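Local atomic coordinates of beta-L-arabinobiosidase (Bacteroides thetaiotaomicron, PDB entry 5MQR), a protein that probably hydrolyses glycosidic bonds of complex plant pectin, as a beta-L-arabinobiosidase or arabinofuranosidase, and may have exo-alpha-sialidase activity. Residues L92-D97 with P101-F106; I121-Y126 with A147-R152. One frame throughout, in Å; residues are numbered along the deposited sequence.

How the contacts relate
Both contacts lie in the N-terminal beta-propeller region, their centres about 7 Å apart, and strand 104-110 with its neighbour 120-123 ties them together. Contact 1 is the turn end of the hairpin formed by strands 86-94 and 104-110; contact 2 follows it in the chain, where the outermost strand 120-123 hands over to the first strand of the next sheet. Thr105 joins the two contacts: its O and N probably bond to Val122 N (2.9 Å) and Phe123 O (3.0 Å), and its OG1 lies against Met149 SE at 3.2 Å. The side chains of Thr105 and Phe123 are each about 11 Å from a bound calcium ion, whereas 1,2-ethanediol sits at the far end of contact 2.

Contact 1. Residues L92-D97 with P101-F106; sequences LADPSD and PPSQTF
Ser103 OG is gripped from two directions: it donates to Asp94 OD1 at 2.8 Å and takes the backbone N-H of Met149 from the neighbouring sheet. The hydroxyl does not arrive in the plane of the carboxylate but from above it, 41° out. Asp94 brings its acid to this spot because CG stands anti to its own carbonyl carbon, beside the backbone N (chi1 -68°), while Ser103 OG stands anti to its backbone N. One step away from the turn, Ala93 and Gln104 form an antiparallel hydrogen-bonded pair. Ala93 N reaches Gln104 O at 3.0 Å and Gln104 N returns the bond to Ala93 O at the same length. Both carbonyls also receive a C-H: Ser103 CA lies 3.3 Å from Ala93 O, and Leu92 CA approaches Gln104 O. The next pair, Leu92 with Thr105, is non-hydrogen-bonded and turns its side chains to the other face of the sheet. On the face of Ala93, the methyl CB meets the edge of the Phe106 ring, 3.6 Å from CE2 and near the ring plane. Towards the turn the backbone pairing gives way to proline packing. The peptide before Pro102 is cis, and the rings of Pro95 and Pro102 cross at about a right angle, with CG of Pro95 3.8 Å from CD of Pro102. Pro102 O faces Asp94 and Pro95, receiving a C-H from Asp94 CA at 3.4 Å. This is the turn end of a beta hairpin, strands 86-94 and 104-110, the two central strands of a four-stranded antiparallel sheet consistent with one propeller blade.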
loop_
_atom_site.group_PDB
_atom_site.type_symbol
_atom_site.label_atom_id
_atom_site.label_comp_id
_atom_site.label_asym_id
_atom_site.label_seq_id
_atom_site.Cartn_x
_atom_site.Cartn_y
_atom_site.Cartn_z
ATOM N N LEU A 92 18.483 24.450 -22.067
ATOM C CA LEU A 92 18.820 25.482 -23.008
ATOM C C LEU A 92 18.212 26.807 -22.661
ATOM O O LEU A 92 17.237 26.885 -21.948
ATOM C CB LEU A 92 18.505 25.084 -24.432
ATOM C CG LEU A 92 17.087 24.839 -24.862
ATOM C CD1 LEU A 92 16.405 26.102 -25.388
ATOM C CD2 LEU A 92 17.154 23.740 -25.949
ATOM N N ALA A 93 18.842 27.855 -23.166
ATOM C CA ALA A 93 18.522 29.188 -22.738
ATOM C C ALA A 93 18.790 30.200 -23.832
ATOM O O ALA A 93 19.739 30.070 -24.607
ATOM C CB ALA A 93 19.319 29.536 -21.472
ATOM N N ASP A 94 17.930 31.210 -23.864
ATOM C CA ASP A 94 18.128 32.427 -24.624
ATOM C C ASP A 94 17.926 33.583 -23.613
ATOM O O ASP A 94 17.302 33.396 -22.542
ATOM C CB ASP A 94 17.088 32.552 -25.745
ATOM C CG ASP A 94 17.242 31.488 -26.884
ATOM O OD1 ASP A 94 17.513 30.298 -26.630
ATOM O OD2 ASP A 94 17.022 31.858 -28.055
ATOM N N PRO A 95 18.442 34.783 -23.935
ATOM C CA PRO A 95 18.288 35.880 -22.983
ATOM C C PRO A 95 16.855 36.224 -22.607
ATOM O O PRO A 95 16.623 36.602 -21.457
ATOM C CB PRO A 95 18.970 37.055 -23.690
ATOM C CG PRO A 95 20.078 36.377 -24.422
ATOM C CD PRO A 95 19.433 35.123 -24.969
ATOM N N SER A 96 15.899 36.061 -23.519
ATOM C CA SER A 96 14.519 36.361 -23.139
ATOM C C SER A 96 13.404 35.703 -23.936
ATOM O O SER A 96 12.328 35.482 -23.383
ATOM C CB SER A 96 14.306 37.882 -23.180
ATOM O OG SER A 96 14.589 38.366 -24.476
ATOM N N ASP A 97 13.634 35.441 -25.219
ATOM C CA ASP A 97 12.577 35.030 -26.138
ATOM C C ASP A 97 12.971 33.744 -26.878
ATOM O O ASP A 97 14.117 33.581 -27.318
ATOM C CB ASP A 97 12.323 36.151 -27.134
ATOM C CG ASP A 97 11.740 37.400 -26.477
ATOM O OD1 ASP A 97 12.492 38.235 -25.933
ATOM O OD2 ASP A 97 10.510 37.559 -26.498
ATOM N N PRO A 101 17.970 34.847 -30.809
ATOM C CA PRO A 101 19.344 34.620 -30.355
ATOM C C PRO A 101 19.837 35.716 -29.401
ATOM O O PRO A 101 19.213 36.770 -29.342
ATOM C CB PRO A 101 20.151 34.630 -31.649
ATOM C CG PRO A 101 19.339 35.436 -32.612
ATOM C CD PRO A 101 17.904 35.292 -32.212
ATOM N N PRO A 102 20.918 35.492 -28.653
ATOM C CA PRO A 102 21.700 34.249 -28.680
ATOM C C PRO A 102 21.059 33.092 -27.914
ATOM O O PRO A 102 19.999 33.236 -27.316
ATOM C CB PRO A 102 23.062 34.665 -28.071
ATOM C CG PRO A 102 22.760 35.866 -27.234
ATOM C CD PRO A 102 21.602 36.563 -27.899
ATOM N N SER A 103 21.709 31.941 -27.979
ATOM C CA SER A 103 21.136 30.701 -27.510
ATOM C C SER A 103 22.277 29.762 -27.189
ATOM O O SER A 103 23.256 29.687 -27.955
ATOM C CB SER A 103 20.245 30.103 -28.610
ATOM O OG SER A 103 19.497 28.984 -28.156
ATOM N N GLN A 104 22.154 29.044 -26.078
ATOM C CA GLN A 104 23.198 28.132 -25.640
ATOM C C GLN A 104 22.624 27.067 -24.749
ATOM O O GLN A 104 21.452 27.151 -24.379
ATOM C CB GLN A 104 24.279 28.885 -24.879
ATOM C CG GLN A 104 23.793 29.506 -23.590
ATOM C CD GLN A 104 24.699 30.608 -23.080
ATOM O OE1 GLN A 104 25.567 31.116 -23.788
ATOM N NE2 GLN A 104 24.490 30.985 -21.824
ATOM N N THR A 105 23.460 26.088 -24.398
ATOM C CA THR A 105 23.074 24.977 -23.542
ATOM C C THR A 105 23.926 24.962 -22.270
ATOM O O THR A 105 25.143 25.086 -22.340
ATOM C CB THR A 105 23.225 23.656 -24.322
ATOM O OG1 THR A 105 22.365 23.706 -25.467
ATOM C CG2 THR A 105 22.892 22.398 -23.440
ATOM N N PHE A 106 23.253 24.824 -21.131
ATOM C CA PHE A 106 23.858 24.825 -19.794
ATOM C C PHE A 106 23.919 23.408 -19.226
ATOM O O PHE A 106 23.093 22.558 -19.582
ATOM C CB PHE A 106 23.029 25.650 -18.824
ATOM C CG PHE A 106 23.203 27.138 -18.947
ATOM C CD1 PHE A 106 24.398 27.743 -18.570
ATOM C CD2 PHE A 106 22.143 27.943 -19.336
ATOM C CE1 PHE A 106 24.543 29.137 -18.622
ATOM C CE2 PHE A 106 22.271 29.319 -19.380
ATOM C CZ PHE A 106 23.473 29.925 -19.022
#

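Contact 2. Residues I121-Y126 with A147-R152. With EDO (1,2-ethanediol), chain H.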
loop_
_atom_site.group_PDB
_atom_site.type_symbol
_atom_site.label_atom_id
_atom_site.label_comp_id
_atom_site.label_asym_id
_atom_site.label_seq_id
_atom_site.Cartn_x
_atom_site.Cartn_y
_atom_site.Cartn_z
ATOM N N ILE A 121 28.207 26.812 -19.069
ATOM C CA ILE A 121 27.925 26.741 -20.507
ATOM C C ILE A 121 28.651 25.520 -21.086
ATOM O O ILE A 121 29.879 25.420 -20.992
ATOM C CB ILE A 121 28.335 28.024 -21.263
ATOM C CG1 ILE A 121 27.513 29.238 -20.768
ATOM C CG2 ILE A 121 28.133 27.865 -22.771
ATOM C CD1 ILE A 121 28.162 30.576 -21.052
ATOM N N VAL A 122 27.891 24.591 -21.659
ATOM C CA VAL A 122 28.446 23.325 -22.164
ATOM C C VAL A 122 28.469 23.304 -23.703
ATOM O O VAL A 122 29.371 22.732 -24.286
ATOM C CB VAL A 122 27.749 22.099 -21.507
ATOM C CG1 VAL A 122 26.293 21.951 -21.938
ATOM C CG2 VAL A 122 28.528 20.827 -21.771
ATOM N N PHE A 123 27.496 23.948 -24.344
ATOM C CA PHE A 123 27.591 24.300 -25.764
ATOM C C PHE A 123 27.286 25.801 -25.905
ATOM O O PHE A 123 26.198 26.227 -25.549
ATOM C CB PHE A 123 26.647 23.454 -26.604
ATOM C CG PHE A 123 26.953 21.975 -26.551
ATOM C CD1 PHE A 123 28.141 21.486 -27.056
ATOM C CD2 PHE A 123 26.061 21.077 -25.983
ATOM C CE1 PHE A 123 28.441 20.144 -27.018
ATOM C CE2 PHE A 123 26.357 19.721 -25.939
ATOM C CZ PHE A 123 27.551 19.260 -26.461
ATOM N N PRO A 124 28.262 26.606 -26.383
ATOM C CA PRO A 124 28.114 28.048 -26.403
ATOM C C PRO A 124 27.416 28.565 -27.674
ATOM O O PRO A 124 27.192 27.787 -28.609
ATOM C CB PRO A 124 29.583 28.532 -26.372
ATOM C CG PRO A 124 30.329 27.509 -27.127
ATOM C CD PRO A 124 29.581 26.205 -26.933
ATOM N N PRO A 125 27.096 29.877 -27.715
ATOM C CA PRO A 125 26.564 30.515 -28.931
ATOM C C PRO A 125 27.422 30.216 -30.163
ATOM O O PRO A 125 28.660 30.222 -30.069
ATOM C CB PRO A 125 26.623 32.006 -28.595
ATOM C CG PRO A 125 26.525 32.061 -27.107
ATOM C CD PRO A 125 27.251 30.846 -26.614
ATOM N N TYR A 126 26.759 29.958 -31.285
ATOM C CA TYR A 126 27.414 29.544 -32.526
ATOM C C TYR A 126 27.026 30.493 -33.646
ATOM O O TYR A 126 25.869 30.846 -33.783
ATOM C CB TYR A 126 26.984 28.119 -32.868
ATOM C CG TYR A 126 27.700 27.479 -34.039
ATOM C CD1 TYR A 126 27.334 27.781 -35.367
ATOM C CD2 TYR A 126 28.733 26.541 -33.832
ATOM C CE1 TYR A 126 27.996 27.200 -36.446
ATOM C CE2 TYR A 126 29.390 25.945 -34.909
ATOM C CZ TYR A 126 29.024 26.283 -36.214
ATOM O OH TYR A 126 29.646 25.700 -37.279
ATOM N N ALA A 147 23.145 31.271 -33.905
ATOM C CA ALA A 147 22.217 30.152 -34.077
ATOM C C ALA A 147 21.308 29.971 -32.875
ATOM O O ALA A 147 21.567 30.512 -31.797
ATOM C CB ALA A 147 22.991 28.863 -34.325
ATOM N N ILE A 148 20.259 29.185 -33.076
ATOM C CA ILE A 148 19.352 28.768 -32.030
ATOM C C ILE A 148 19.640 27.307 -31.731
ATOM O O ILE A 148 19.766 26.500 -32.641
ATOM C CB ILE A 148 17.869 28.925 -32.448
ATOM C CG1 ILE A 148 17.553 30.386 -32.823
ATOM C CG2 ILE A 148 16.919 28.430 -31.353
ATOM C CD1 ILE A 148 17.739 31.409 -31.716
HETATM N N MSE A 149 19.723 26.980 -30.440
HETATM C CA MSE A 149 19.933 25.612 -29.981
HETATM C C MSE A 149 18.594 24.995 -29.729
HETATM O O MSE A 149 17.648 25.671 -29.319
HETATM C CB MSE A 149 20.841 25.501 -28.730
HETATM C CG MSE A 149 22.233 26.034 -29.062
HETATM SE SE MSE A 149 23.648 25.250 -27.946
HETATM C CE MSE A 149 23.749 23.493 -28.861
ATOM N N HIS A 150 18.519 23.696 -30.007
ATOM C CA HIS A 150 17.325 22.907 -29.798
ATOM C C HIS A 150 17.698 21.430 -29.848
ATOM O O HIS A 150 18.247 20.985 -30.855
ATOM C CB HIS A 150 16.282 23.186 -30.878
ATOM C CG HIS A 150 14.961 22.559 -30.576
ATOM N ND1 HIS A 150 14.606 21.308 -31.037
ATOM C CD2 HIS A 150 13.939 22.975 -29.791
ATOM C CE1 HIS A 150 13.404 21.003 -30.583
ATOM N NE2 HIS A 150 12.975 22.003 -29.834
ATOM N N GLN A 151 17.425 20.718 -28.760
ATOM C CA GLN A 151 17.730 19.288 -28.578
ATOM C C GLN A 151 16.538 18.616 -27.970
ATOM O O GLN A 151 15.978 19.170 -27.022
ATOM C CB GLN A 151 18.745 19.059 -27.437
ATOM C CG GLN A 151 20.111 19.511 -27.653
ATOM C CD GLN A 151 20.336 20.951 -27.313
ATOM O OE1 GLN A 151 20.559 21.734 -28.200
ATOM N NE2 GLN A 151 20.321 21.296 -26.035
ATOM N N ARG A 152 16.236 17.397 -28.391
ATOM C CA ARG A 152 15.271 16.546 -27.668
ATOM C C ARG A 152 15.962 15.440 -26.885
ATOM O O ARG A 152 15.277 14.663 -26.202
ATOM C CB ARG A 152 14.278 15.924 -28.645
ATOM C CG ARG A 152 13.508 16.918 -29.489
ATOM C CD ARG A 152 12.557 17.724 -28.630
ATOM N NE ARG A 152 11.423 18.184 -29.421
ATOM C CZ ARG A 152 10.635 19.222 -29.118
ATOM N NH1 ARG A 152 10.796 19.925 -27.981
ATOM N NH2 ARG A 152 9.639 19.539 -29.961
HETATM C C1 EDO H . 9.675 22.947 -30.310
HETATM O O1 EDO H . 10.249 23.090 -28.989
HETATM C C2 EDO H . 8.154 22.738 -30.264
HETATM O O2 EDO H . 7.660 21.901 -31.314
HETATM O O HOH W 1 23.897 29.615 -30.756
#
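A blade-to-blade passage of the beta-propeller region is stitched here: Tyr126, beyond the outermost strand 120-123 of one four-stranded sheet, meets Ala147, just ahead of the first strand of the next. The segment arrives at this point past a classic beta bulge, in which Val122 and Phe123 both face Thr105. Ala147 N gives a short, nearly straight bond to Tyr126 O, 2.8 Å with an angle of 170° at the hydrogen. A water completes the pairing on the other two backbone groups, accepting from Tyr126 N at 2.9 Å and donating to Ala147 O at 2.7 Å. Tyr126 then carries its ring away from Ala147, and its OH bonds to the backbone N of Asp216. Further along, Met149, present as selenomethionine, reaches across to Phe123. SE lies 3.6 Å from Phe123 O, and a bend at chi3 (77°) turns the terminal CE to within 3.7 Å of Phe123 CB; Tyr169 packs against both residues. At the far end His150 and Arg152 lie together, with His150 CE1 3.5 Å above the centre of one guanidinium face. Acids help to hold both: Glu248 OE2 is hydrogen-bonded to His150 ND1, and Glu247 forms a salt bridge with Arg152 NE. With an alanine in place of Arg152, Glu247 would probably lose its charged mate and the His150 ring the flat group against it. A 1,2-ethanediol, probably from the crystallisation liquor, lies beside them: His150 NE2 bonds to its O1 at 3.1 Å, near the imidazole plane, while Arg152 NH1 adds a weak bond to the same oxygen.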